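Local atomic coordinates of acetone carboxylase alpha subunit (PDB entry 5M45), a protein that belongs to the hydantoinase B/oxoprolinase family and serves as the alpha subunit of a multi-chain enzyme, with a manganese ion bound in its fold. Residues K120-N125 against D767-F773; I315-E321 against L332-S338; F380-K384 against Q772-E776. One frame throughout, in Å; residues are numbered along the deposited sequence.

Interaction 1 of 3, residues K120-N125 against D767-F773; sequences KYMIEN and DVHTVQF. With MG (magnesium ion), chain Q; AE4 (3,6,9,12,15-pentaoxaheptadecan-1-ol), chain P.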
loop_
_atom_site.group_PDB
_atom_site.type_symbol
_atom_site.label_atom_id
_atom_site.label_comp_id
_atom_site.label_asym_id
_atom_site.label_seq_id
_atom_site.Cartn_x
_atom_site.Cartn_y
_atom_site.Cartn_z
ATOM N N LYS A 120 0.030 18.053 14.866
ATOM C CA LYS A 120 -0.783 19.209 14.490
ATOM C C LYS A 120 -1.875 18.854 13.441
ATOM O O LYS A 120 -2.975 19.427 13.468
ATOM C CB LYS A 120 0.107 20.377 14.030
ATOM C CG LYS A 120 0.953 20.953 15.159
ATOM C CD LYS A 120 2.143 21.788 14.679
ATOM C CE LYS A 120 3.117 22.039 15.814
ATOM N NZ LYS A 120 4.269 22.871 15.426
ATOM N N TYR A 121 -1.586 17.913 12.534
ATOM C CA TYR A 121 -2.606 17.398 11.620
ATOM C C TYR A 121 -3.795 16.755 12.400
ATOM O O TYR A 121 -4.970 16.976 12.067
ATOM C CB TYR A 121 -2.008 16.394 10.614
ATOM C CG TYR A 121 -2.980 15.928 9.539
ATOM C CD1 TYR A 121 -3.161 16.673 8.372
ATOM C CD2 TYR A 121 -3.737 14.773 9.692
ATOM C CE1 TYR A 121 -4.044 16.257 7.380
ATOM C CE2 TYR A 121 -4.626 14.339 8.695
ATOM C CZ TYR A 121 -4.783 15.082 7.549
ATOM O OH TYR A 121 -5.654 14.703 6.575
ATOM N N MET A 122 -3.484 15.942 13.398
ATOM C CA MET A 122 -4.521 15.370 14.289
ATOM C C MET A 122 -5.328 16.442 15.005
ATOM O O MET A 122 -6.567 16.356 15.104
ATOM C CB MET A 122 -3.918 14.355 15.302
ATOM C CG MET A 122 -3.296 13.104 14.648
ATOM S SD MET A 122 -2.885 11.753 15.779
ATOM C CE MET A 122 -1.311 12.246 16.432
ATOM N N ILE A 123 -4.648 17.462 15.485
ATOM C CA ILE A 123 -5.302 18.602 16.156
ATOM C C ILE A 123 -6.287 19.282 15.191
ATOM O O ILE A 123 -7.471 19.437 15.490
ATOM C CB ILE A 123 -4.251 19.607 16.690
ATOM C CG1 ILE A 123 -3.437 18.947 17.804
ATOM C CG2 ILE A 123 -4.942 20.880 17.198
ATOM C CD1 ILE A 123 -2.319 19.789 18.385
ATOM N N GLU A 124 -5.799 19.629 14.012
ATOM C CA GLU A 124 -6.548 20.407 13.037
ATOM C C GLU A 124 -7.677 19.637 12.350
ATOM O O GLU A 124 -8.604 20.251 11.818
ATOM C CB GLU A 124 -5.563 20.882 11.987
ATOM C CG GLU A 124 -5.991 22.033 11.161
ATOM C CD GLU A 124 -6.214 23.365 11.906
ATOM O OE1 GLU A 124 -6.495 24.300 11.127
ATOM O OE2 GLU A 124 -6.199 23.576 13.164
ATOM N N ASN A 125 -7.602 18.303 12.323
ATOM C CA ASN A 125 -8.621 17.474 11.671
ATOM C C ASN A 125 -9.562 16.728 12.666
ATOM O O ASN A 125 -10.318 15.825 12.274
ATOM C CB ASN A 125 -7.949 16.514 10.721
ATOM C CG ASN A 125 -7.410 17.223 9.493
ATOM O OD1 ASN A 125 -8.135 17.379 8.502
ATOM N ND2 ASN A 125 -6.180 17.724 9.571
ATOM N N ASP A 767 -12.999 16.508 3.870
ATOM C CA ASP A 767 -12.643 16.536 5.315
ATOM C C ASP A 767 -11.123 16.698 5.605
ATOM O O ASP A 767 -10.714 16.505 6.742
ATOM C CB ASP A 767 -13.186 15.282 6.051
ATOM C CG ASP A 767 -13.174 15.414 7.611
ATOM O OD1 ASP A 767 -13.594 16.514 8.107
ATOM O OD2 ASP A 767 -12.771 14.424 8.317
ATOM N N VAL A 768 -10.310 17.059 4.617
ATOM C CA VAL A 768 -8.870 17.254 4.803
ATOM C C VAL A 768 -8.537 18.742 5.071
ATOM O O VAL A 768 -8.806 19.627 4.228
ATOM C CB VAL A 768 -8.063 16.737 3.582
ATOM C CG1 VAL A 768 -6.579 17.028 3.741
ATOM C CG2 VAL A 768 -8.292 15.219 3.404
ATOM N N HIS A 769 -7.949 19.013 6.232
ATOM C CA HIS A 769 -7.515 20.359 6.611
ATOM C C HIS A 769 -5.991 20.356 6.780
ATOM O O HIS A 769 -5.479 19.728 7.706
ATOM C CB HIS A 769 -8.156 20.749 7.940
ATOM C CG HIS A 769 -9.647 20.644 7.944
ATOM N ND1 HIS A 769 -10.314 19.437 8.109
ATOM C CD2 HIS A 769 -10.604 21.586 7.759
ATOM C CE1 HIS A 769 -11.620 19.655 8.053
ATOM N NE2 HIS A 769 -11.815 20.946 7.839
ATOM N N THR A 770 -5.261 21.018 5.889
ATOM C CA THR A 770 -3.802 20.970 5.966
ATOM C C THR A 770 -3.301 22.095 6.866
ATOM O O THR A 770 -3.954 23.146 6.992
ATOM C CB THR A 770 -3.128 21.040 4.571
ATOM O OG1 THR A 770 -3.671 22.124 3.832
ATOM C CG2 THR A 770 -3.394 19.817 3.757
ATOM N N VAL A 771 -2.156 21.887 7.511
ATOM C CA VAL A 771 -1.588 22.887 8.425
ATOM C C VAL A 771 -0.559 23.722 7.658
ATOM O O VAL A 771 0.306 23.169 7.001
ATOM C CB VAL A 771 -0.942 22.230 9.671
ATOM C CG1 VAL A 771 -0.560 23.306 10.714
ATOM C CG2 VAL A 771 -1.891 21.203 10.275
ATOM N N GLN A 772 -0.634 25.044 7.783
ATOM C CA GLN A 772 0.241 25.916 7.016
ATOM C C GLN A 772 1.438 26.346 7.888
ATOM O O GLN A 772 1.240 26.836 9.011
ATOM C CB GLN A 772 -0.569 27.116 6.553
ATOM C CG GLN A 772 0.119 27.939 5.478
ATOM C CD GLN A 772 0.430 27.130 4.230
ATOM O OE1 GLN A 772 1.566 27.111 3.728
ATOM N NE2 GLN A 772 -0.574 26.427 3.733
ATOM N N PHE A 773 2.666 26.123 7.407
ATOM C CA PHE A 773 3.885 26.480 8.154
ATOM C C PHE A 773 4.756 27.541 7.461
ATOM O O PHE A 773 5.698 28.006 8.084
ATOM C CB PHE A 773 4.763 25.234 8.445
ATOM C CG PHE A 773 4.070 24.141 9.190
ATOM C CD1 PHE A 773 4.038 24.123 10.595
ATOM C CD2 PHE A 773 3.467 23.123 8.518
ATOM C CE1 PHE A 773 3.371 23.105 11.277
ATOM C CE2 PHE A 773 2.848 22.056 9.202
ATOM C CZ PHE A 773 2.783 22.067 10.582
HETATM MG MG MG Q . -9.385 21.092 2.500
HETATM C C2 AE4 P . 4.197 35.587 9.936
HETATM C C3 AE4 P . 3.104 34.734 10.577
HETATM O O4 AE4 P . 3.548 34.280 11.859
HETATM C C5 AE4 P . 2.513 33.860 12.762
HETATM C C6 AE4 P . 3.042 32.798 13.733
HETATM O O7 AE4 P . 2.504 31.492 13.470
HETATM C C8 AE4 P . 3.037 30.902 12.274
HETATM C C9 AE4 P . 2.355 29.567 12.029
HETATM C C11 AE4 P . 4.112 27.948 11.721
HETATM O O10 AE4 P . 3.152 28.528 12.600
HETATM C C12 AE4 P . 5.438 27.826 12.452
HETATM O O13 AE4 P . 5.490 26.608 13.198
HETATM C C14 AE4 P . 6.825 26.166 13.403
HETATM C C15 AE4 P . 6.839 24.985 14.367
HETATM O O16 AE4 P . 6.331 23.840 13.682
HETATM C C17 AE4 P . 7.330 22.964 13.174
HETATM C C18 AE4 P . 6.625 21.719 12.649
HETATM O O19 AE4 P . 5.852 21.112 13.711
HETATM O O HOH W 1 -11.840 17.222 10.335
HETATM O O HOH W 2 -11.126 19.595 2.012
#
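N125, just past helix 111-124, lays its amide along the backbone of H769 and bonds it at both ends. Its OD1 accepts from H769 N at 2.8 Å, in the carbonyl plane and on a lone pair, while N125 ND2 donates to H769 O, also at 2.8 Å. A third bond, from H769 ND1 to N125 OD1 (3.0 Å), reaches that oxygen from 51° above its carbonyl plane, though within the imidazole plane. N125 ND2 also donates to Y121 O at 2.9 Å, fixing the amide's rotation; a side chain with both donor and acceptor suits this place. The same nitrogen rides 3.3 Å above the centre of the Y121 ring, whose hydroxyl touches V768 CG1 and bonds H218 and R222 of the second subunit.

The side of exposed H769 is looser: its side chain crosses that of E124 at about a right angle, CB 4.1 Å from E124 CG, and the E124 carboxylate turns to K25. A water bridges N125 O and D767 OD1, while D767 OD2 is salt-bridged to R214 and hydrogen-bonded to H218 of the second subunit. V771 CG2 packs 3.8 Å from K120 O. K120, extended beyond CG, passes CD along the edge of the F773 ring and donates from NZ to O19 of 3,6,9,12,15-pentaoxaheptadecan-1-ol. A helix end thus meets the C-terminal tail between two sites: this ligand's pocket, and the magnesium ion held by the carbonyl oxygens of V768 and S763.

Interaction 2 of 3, residues I315-E321 against L332-S338; sequences IMHAPCE and LDFEGSS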
loop_
_atom_site.group_PDB
_atom_site.type_symbol
_atom_site.label_atom_id
_atom_site.label_comp_id
_atom_site.label_asym_id
_atom_site.label_seq_id
_atom_site.Cartn_x
_atom_site.Cartn_y
_atom_site.Cartn_z
ATOM N N ILE A 315 16.746 18.334 -14.185
ATOM C CA ILE A 315 17.657 18.920 -13.225
ATOM C C ILE A 315 16.838 19.680 -12.155
ATOM O O ILE A 315 15.968 20.528 -12.485
ATOM C CB ILE A 315 18.639 19.912 -13.904
ATOM C CG1 ILE A 315 19.476 19.196 -14.971
ATOM C CG2 ILE A 315 19.544 20.595 -12.871
ATOM C CD1 ILE A 315 20.377 20.083 -15.799
ATOM N N MET A 316 17.130 19.380 -10.886
ATOM C CA MET A 316 16.570 20.143 -9.759
ATOM C C MET A 316 17.270 21.532 -9.672
ATOM O O MET A 316 18.503 21.608 -9.800
ATOM C CB MET A 316 16.805 19.371 -8.445
ATOM C CG MET A 316 16.198 20.028 -7.195
ATOM S SD MET A 316 17.094 21.446 -6.510
ATOM C CE MET A 316 18.427 20.617 -5.648
ATOM N N HIS A 317 16.470 22.568 -9.435
ATOM C CA HIS A 317 16.893 23.966 -9.239
ATOM C C HIS A 317 16.355 24.484 -7.874
ATOM O O HIS A 317 15.138 24.415 -7.605
ATOM C CB HIS A 317 16.336 24.802 -10.394
ATOM C CG HIS A 317 16.674 26.254 -10.361
ATOM N ND1 HIS A 317 15.770 27.231 -10.736
ATOM C CD2 HIS A 317 17.812 26.908 -10.012
ATOM C CE1 HIS A 317 16.322 28.425 -10.584
ATOM N NE2 HIS A 317 17.559 28.255 -10.139
ATOM N N ALA A 318 17.264 24.984 -7.016
ATOM C CA ALA A 318 16.903 25.554 -5.711
ATOM C C ALA A 318 17.679 26.847 -5.395
ATOM O O ALA A 318 18.683 26.818 -4.664
ATOM C CB ALA A 318 17.137 24.514 -4.593
ATOM N N PRO A 319 17.230 27.984 -5.964
ATOM C CA PRO A 319 17.821 29.255 -5.605
ATOM C C PRO A 319 17.243 29.744 -4.250
ATOM O O PRO A 319 16.093 29.466 -3.955
ATOM C CB PRO A 319 17.359 30.184 -6.740
ATOM C CG PRO A 319 16.020 29.662 -7.107
ATOM C CD PRO A 319 16.109 28.160 -6.915
ATOM N N CYS A 320 18.047 30.467 -3.466
ATOM C CA CYS A 320 17.623 31.009 -2.188
ATOM C C CYS A 320 18.113 32.454 -2.018
ATOM O O CYS A 320 19.321 32.733 -2.197
ATOM C CB CYS A 320 18.168 30.176 -1.024
ATOM S SG CYS A 320 17.665 30.862 0.598
ATOM N N GLU A 321 17.161 33.344 -1.722
ATOM C CA GLU A 321 17.447 34.701 -1.262
ATOM C C GLU A 321 17.299 34.706 0.265
ATOM O O GLU A 321 16.180 34.513 0.809
ATOM C CB GLU A 321 16.506 35.735 -1.914
ATOM C CG GLU A 321 16.807 37.168 -1.490
ATOM C CD GLU A 321 15.933 38.222 -2.158
ATOM O OE1 GLU A 321 16.186 39.402 -1.839
ATOM O OE2 GLU A 321 14.964 37.917 -2.927
ATOM N N LEU A 332 14.138 33.152 4.473
ATOM C CA LEU A 332 14.633 32.356 3.351
ATOM C C LEU A 332 13.534 32.175 2.311
ATOM O O LEU A 332 12.497 31.586 2.615
ATOM C CB LEU A 332 15.144 31.020 3.835
ATOM C CG LEU A 332 16.321 31.201 4.809
ATOM C CD1 LEU A 332 15.863 31.027 6.233
ATOM C CD2 LEU A 332 17.458 30.221 4.524
ATOM N N ASP A 333 13.776 32.675 1.089
ATOM C CA ASP A 333 12.781 32.727 0.012
ATOM C C ASP A 333 13.317 31.920 -1.172
ATOM O O ASP A 333 14.406 32.226 -1.692
ATOM C CB ASP A 333 12.541 34.206 -0.355
ATOM C CG ASP A 333 11.427 34.406 -1.405
ATOM O OD1 ASP A 333 11.001 33.467 -2.098
ATOM O OD2 ASP A 333 10.947 35.562 -1.537
ATOM N N PHE A 334 12.558 30.902 -1.595
ATOM C CA PHE A 334 12.946 29.963 -2.662
ATOM C C PHE A 334 12.223 30.190 -4.015
ATOM O O PHE A 334 12.167 29.282 -4.848
ATOM C CB PHE A 334 12.831 28.520 -2.144
ATOM C CG PHE A 334 13.800 28.232 -1.013
ATOM C CD1 PHE A 334 13.481 28.565 0.307
ATOM C CD2 PHE A 334 15.065 27.718 -1.271
ATOM C CE1 PHE A 334 14.400 28.344 1.338
ATOM C CE2 PHE A 334 15.981 27.514 -0.253
ATOM C CZ PHE A 334 15.649 27.823 1.056
ATOM N N GLU A 335 11.716 31.411 -4.243
ATOM C CA GLU A 335 11.246 31.858 -5.545
ATOM C C GLU A 335 12.217 31.483 -6.646
ATOM O O GLU A 335 13.410 31.786 -6.536
ATOM C CB GLU A 335 11.099 33.391 -5.551
ATOM C CG GLU A 335 10.731 34.075 -6.910
ATOM C CD GLU A 335 9.216 34.109 -7.164
ATOM O OE1 GLU A 335 8.724 34.550 -8.232
ATOM O OE2 GLU A 335 8.487 33.675 -6.272
ATOM N N GLY A 336 11.713 30.844 -7.690
ATOM C CA GLY A 336 12.535 30.393 -8.792
ATOM C C GLY A 336 12.825 28.905 -8.861
ATOM O O GLY A 336 13.384 28.429 -9.837
ATOM N N SER A 337 12.429 28.166 -7.833
ATOM C CA SER A 337 12.705 26.723 -7.777
ATOM C C SER A 337 11.891 25.946 -8.822
ATOM O O SER A 337 10.831 26.403 -9.280
ATOM C CB SER A 337 12.405 26.161 -6.360
ATOM O OG SER A 337 13.236 26.756 -5.364
ATOM N N SER A 338 12.407 24.775 -9.185
ATOM C CA SER A 338 11.767 23.896 -10.185
ATOM C C SER A 338 10.547 23.135 -9.616
ATOM O O SER A 338 10.264 23.193 -8.430
ATOM C CB SER A 338 12.820 22.947 -10.815
ATOM O OG SER A 338 13.478 22.143 -9.847
#
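C320 packs its CB against F334 CE2 at 3.5 Å, and its sulfur meets the same ring obliquely, SG 4.1 Å from the centroid and 29° off the normal. With SG anti to the backbone N (chi1 179°), the small, polarisable cysteine also meets L332, SG to CD2 at 4.0 Å. Beside this sulfur-aromatic contact, E321 and D333 form an antiparallel hydrogen-bonded pair, N to O at 3.0 Å in each direction. P319 has no N-H to offer the facing segment; its buried O has no hydrogen-bonding partner, and meets a CA-H of F334.

Farther along, S338 takes over the pairing: its OG accepts from H317 N at 3.0 Å, and its N donates to H317 O at 3.2 Å. The type II turn from F334 to S337 carries the second segment from one pairing to the next. G336 occupies the position whose positive phi (105°) calls for glycine, and P319 CG packs on G336 C. F334 O is held twice by S337, from N and from OG, the latter at 2.8 Å on a lone pair. D333 OD1 accepts from E335 N, making an Asx turn, while the carboxylate is salt-bridged to R381 and R727.

Outside this layer, F352 meets the F334 ring edge-to-face, and H317 NE2 bonds an aromatic side chain of another protein's chain. Overall this is a beta hairpin, strands 313-324 and 330-333, whose second strand leaves the mixed sheet through a turn.

Interaction 3 of 3, residues F380-K384 against Q772-E776; sequences FRLPK and QFVEE. With AE4 (3,6,9,12,15-pentaoxaheptadecan-1-ol), chain P.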
loop_
_atom_site.group_PDB
_atom_site.type_symbol
_atom_site.label_atom_id
_atom_site.label_comp_id
_atom_site.label_asym_id
_atom_site.label_seq_id
_atom_site.Cartn_x
_atom_site.Cartn_y
_atom_site.Cartn_z
ATOM N N PHE A 380 9.940 31.491 6.261
ATOM C CA PHE A 380 10.184 30.712 5.052
ATOM C C PHE A 380 9.145 31.031 3.987
ATOM O O PHE A 380 7.962 31.147 4.291
ATOM C CB PHE A 380 10.137 29.194 5.316
ATOM C CG PHE A 380 11.069 28.686 6.404
ATOM C CD1 PHE A 380 12.381 28.300 6.114
ATOM C CD2 PHE A 380 10.595 28.481 7.709
ATOM C CE1 PHE A 380 13.212 27.764 7.095
ATOM C CE2 PHE A 380 11.415 27.936 8.690
ATOM C CZ PHE A 380 12.732 27.599 8.377
ATOM N N ARG A 381 9.603 31.182 2.739
ATOM C CA ARG A 381 8.703 31.322 1.587
ATOM C C ARG A 381 9.032 30.259 0.513
ATOM O O ARG A 381 10.117 30.297 -0.101
ATOM C CB ARG A 381 8.723 32.747 0.996
ATOM C CG ARG A 381 7.882 32.879 -0.271
ATOM C CD ARG A 381 7.490 34.317 -0.652
ATOM N NE ARG A 381 6.622 34.350 -1.847
ATOM C CZ ARG A 381 7.025 34.222 -3.125
ATOM N NH1 ARG A 381 8.304 34.082 -3.448
ATOM N NH2 ARG A 381 6.124 34.259 -4.104
ATOM N N LEU A 382 8.094 29.324 0.318
ATOM C CA LEU A 382 8.218 28.216 -0.618
ATOM C C LEU A 382 7.023 28.242 -1.568
ATOM O O LEU A 382 5.917 27.823 -1.191
ATOM C CB LEU A 382 8.239 26.855 0.104
ATOM C CG LEU A 382 9.076 26.580 1.362
ATOM C CD1 LEU A 382 9.113 25.085 1.716
ATOM C CD2 LEU A 382 10.450 27.114 1.218
ATOM N N PRO A 383 7.218 28.744 -2.799
ATOM C CA PRO A 383 6.050 28.882 -3.661
ATOM C C PRO A 383 5.336 27.549 -3.930
ATOM O O PRO A 383 5.999 26.539 -4.113
ATOM C CB PRO A 383 6.627 29.495 -4.933
ATOM C CG PRO A 383 7.777 30.281 -4.444
ATOM C CD PRO A 383 8.396 29.394 -3.377
ATOM N N LYS A 384 4.004 27.566 -3.896
ATOM C CA LYS A 384 3.186 26.354 -4.074
ATOM C C LYS A 384 3.359 25.782 -5.471
ATOM O O LYS A 384 3.252 26.488 -6.462
ATOM C CB LYS A 384 1.686 26.692 -3.801
ATOM C CG LYS A 384 0.710 25.511 -3.685
ATOM C CD LYS A 384 1.078 24.531 -2.570
ATOM C CE LYS A 384 -0.011 23.460 -2.364
ATOM N NZ LYS A 384 0.400 22.445 -1.351
ATOM N N GLN A 772 -0.634 25.044 7.783
ATOM C CA GLN A 772 0.241 25.916 7.016
ATOM C C GLN A 772 1.438 26.346 7.888
ATOM O O GLN A 772 1.240 26.836 9.011
ATOM C CB GLN A 772 -0.569 27.116 6.553
ATOM C CG GLN A 772 0.119 27.939 5.478
ATOM C CD GLN A 772 0.430 27.130 4.230
ATOM O OE1 GLN A 772 1.566 27.111 3.728
ATOM N NE2 GLN A 772 -0.574 26.427 3.733
ATOM N N PHE A 773 2.666 26.123 7.407
ATOM C CA PHE A 773 3.885 26.480 8.154
ATOM C C PHE A 773 4.756 27.541 7.461
ATOM O O PHE A 773 5.698 28.006 8.084
ATOM C CB PHE A 773 4.763 25.234 8.445
ATOM C CG PHE A 773 4.070 24.141 9.190
ATOM C CD1 PHE A 773 4.038 24.123 10.595
ATOM C CD2 PHE A 773 3.467 23.123 8.518
ATOM C CE1 PHE A 773 3.371 23.105 11.277
ATOM C CE2 PHE A 773 2.848 22.056 9.202
ATOM C CZ PHE A 773 2.783 22.067 10.582
ATOM N N VAL A 774 4.493 27.868 6.192
ATOM C CA VAL A 774 5.326 28.766 5.392
ATOM C C VAL A 774 4.431 29.717 4.580
ATOM O O VAL A 774 3.228 29.488 4.459
ATOM C CB VAL A 774 6.247 27.998 4.410
ATOM C CG1 VAL A 774 7.076 26.943 5.135
ATOM C CG2 VAL A 774 5.447 27.296 3.308
ATOM N N GLU A 775 5.020 30.764 4.032
ATOM C CA GLU A 775 4.374 31.596 3.012
ATOM C C GLU A 775 4.541 30.865 1.702
ATOM O O GLU A 775 5.598 30.295 1.464
ATOM C CB GLU A 775 5.024 32.986 2.913
ATOM C CG GLU A 775 4.851 33.822 4.157
ATOM C CD GLU A 775 5.694 35.093 4.124
ATOM O OE1 GLU A 775 5.782 35.745 3.041
ATOM O OE2 GLU A 775 6.291 35.425 5.179
ATOM N N GLU A 776 3.493 30.858 0.865
ATOM C CA GLU A 776 3.525 30.085 -0.389
ATOM C C GLU A 776 2.956 30.769 -1.628
ATOM O O GLU A 776 2.878 31.985 -1.634
ATOM C CB GLU A 776 2.909 28.701 -0.180
ATOM C CG GLU A 776 1.461 28.718 0.183
ATOM C CD GLU A 776 0.910 27.318 0.345
ATOM O OE1 GLU A 776 -0.276 27.157 -0.024
ATOM O OE2 GLU A 776 1.617 26.379 0.807
ATOM O OXT GLU A 776 2.704 30.116 -2.684
HETATM C C2 AE4 P . 4.197 35.587 9.936
HETATM C C3 AE4 P . 3.104 34.734 10.577
HETATM O O4 AE4 P . 3.548 34.280 11.859
HETATM C C5 AE4 P . 2.513 33.860 12.762
HETATM C C6 AE4 P . 3.042 32.798 13.733
HETATM O O7 AE4 P . 2.504 31.492 13.470
HETATM C C8 AE4 P . 3.037 30.902 12.274
HETATM C C9 AE4 P . 2.355 29.567 12.029
HETATM C C11 AE4 P . 4.112 27.948 11.721
HETATM O O10 AE4 P . 3.152 28.528 12.600
HETATM C C12 AE4 P . 5.438 27.826 12.452
HETATM O O13 AE4 P . 5.490 26.608 13.198
HETATM C C14 AE4 P . 6.825 26.166 13.403
HETATM C C15 AE4 P . 6.839 24.985 14.367
HETATM O O16 AE4 P . 6.331 23.840 13.682
HETATM C C17 AE4 P . 7.330 22.964 13.174
HETATM C C18 AE4 P . 6.625 21.719 12.649
HETATM O O19 AE4 P . 5.852 21.112 13.711
HETATM O O HOH W 3 7.622 30.599 7.974
HETATM O O HOH W 4 3.944 34.227 -1.189
HETATM O O HOH W 5 0.617 23.805 1.022
#
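E775 O takes a hydrogen bond from L382 N at 2.9 Å, nearly along the C=O axis, and a weaker CA-H contact from the neighbouring residue of the facing segment, R381, whose CA lies 3.3 Å from E775 O. On its other side, E775 N returns a bond to F380 O (3.0 Å), so E775 bonds the residues on either side of R381, the pattern of a parallel bridge. R381 directs its own backbone polar groups the other way, to L332 and F334.

Side chains fill in on both sides of this bridge. V774, a branched residue suited to an extended chain, spreads its two methyls: CG1 rests on F380 CB at 3.8 Å, and CG2 meets L382 CG more distantly, the two side chains crossing at about a right angle. R381 CB and E775 CB lie alongside, but their charged ends go elsewhere, the guanidinium to E335 and D333, and the carboxylate of E775 to R331, while R381 NE reaches E776 O through a water.

The end of the chain is held as well. K384 N donates to the terminal OXT of E776 at 3.1 Å. E776 has its CG between backbone N and carbonyl carbon (chi1 64°), which leads its chain out beside K384, the two pointing the same way with K384 CD 3.9 Å from E776 OE2. The charges themselves do not touch: K384 NZ stands 4.6 Å from E776 OE2, and a water bridges them. Each has a further partner, D761 and P390 O for K384 NZ, and N389 for E776 OE2. Farther up the tail, another water joins F380 N to F773 O.

The last residues of the C-terminal tail, V774 to E776, thus run locally parallel to the end of edge strand 378-381 of a mixed sheet, joined to it by a single beta bridge.

How the interactions relate
Interaction 2 is the buried contact of the three, inside the hairpin of the mixed sheet; interactions 1 and 3 are only partly buried, and both use the C-terminal tail, sharing Q772 and F773. Strands 330-333 and 378-381 are neighbours, so interactions 2 and 3 touch directly, through the salt bridge of E335 OE2 with R381 NH1 and the packing of F334 on L382. Their centres are about 12 Å apart, whereas those of interactions 1 and 2 lie about 26 Å apart without touching. Chemistry follows place: strand pairing with sulfur, ring and turn contacts in the interior; a single backbone bridge with water-linked charges at the sheet edge; and side-chain-to-backbone bonds near the second subunit.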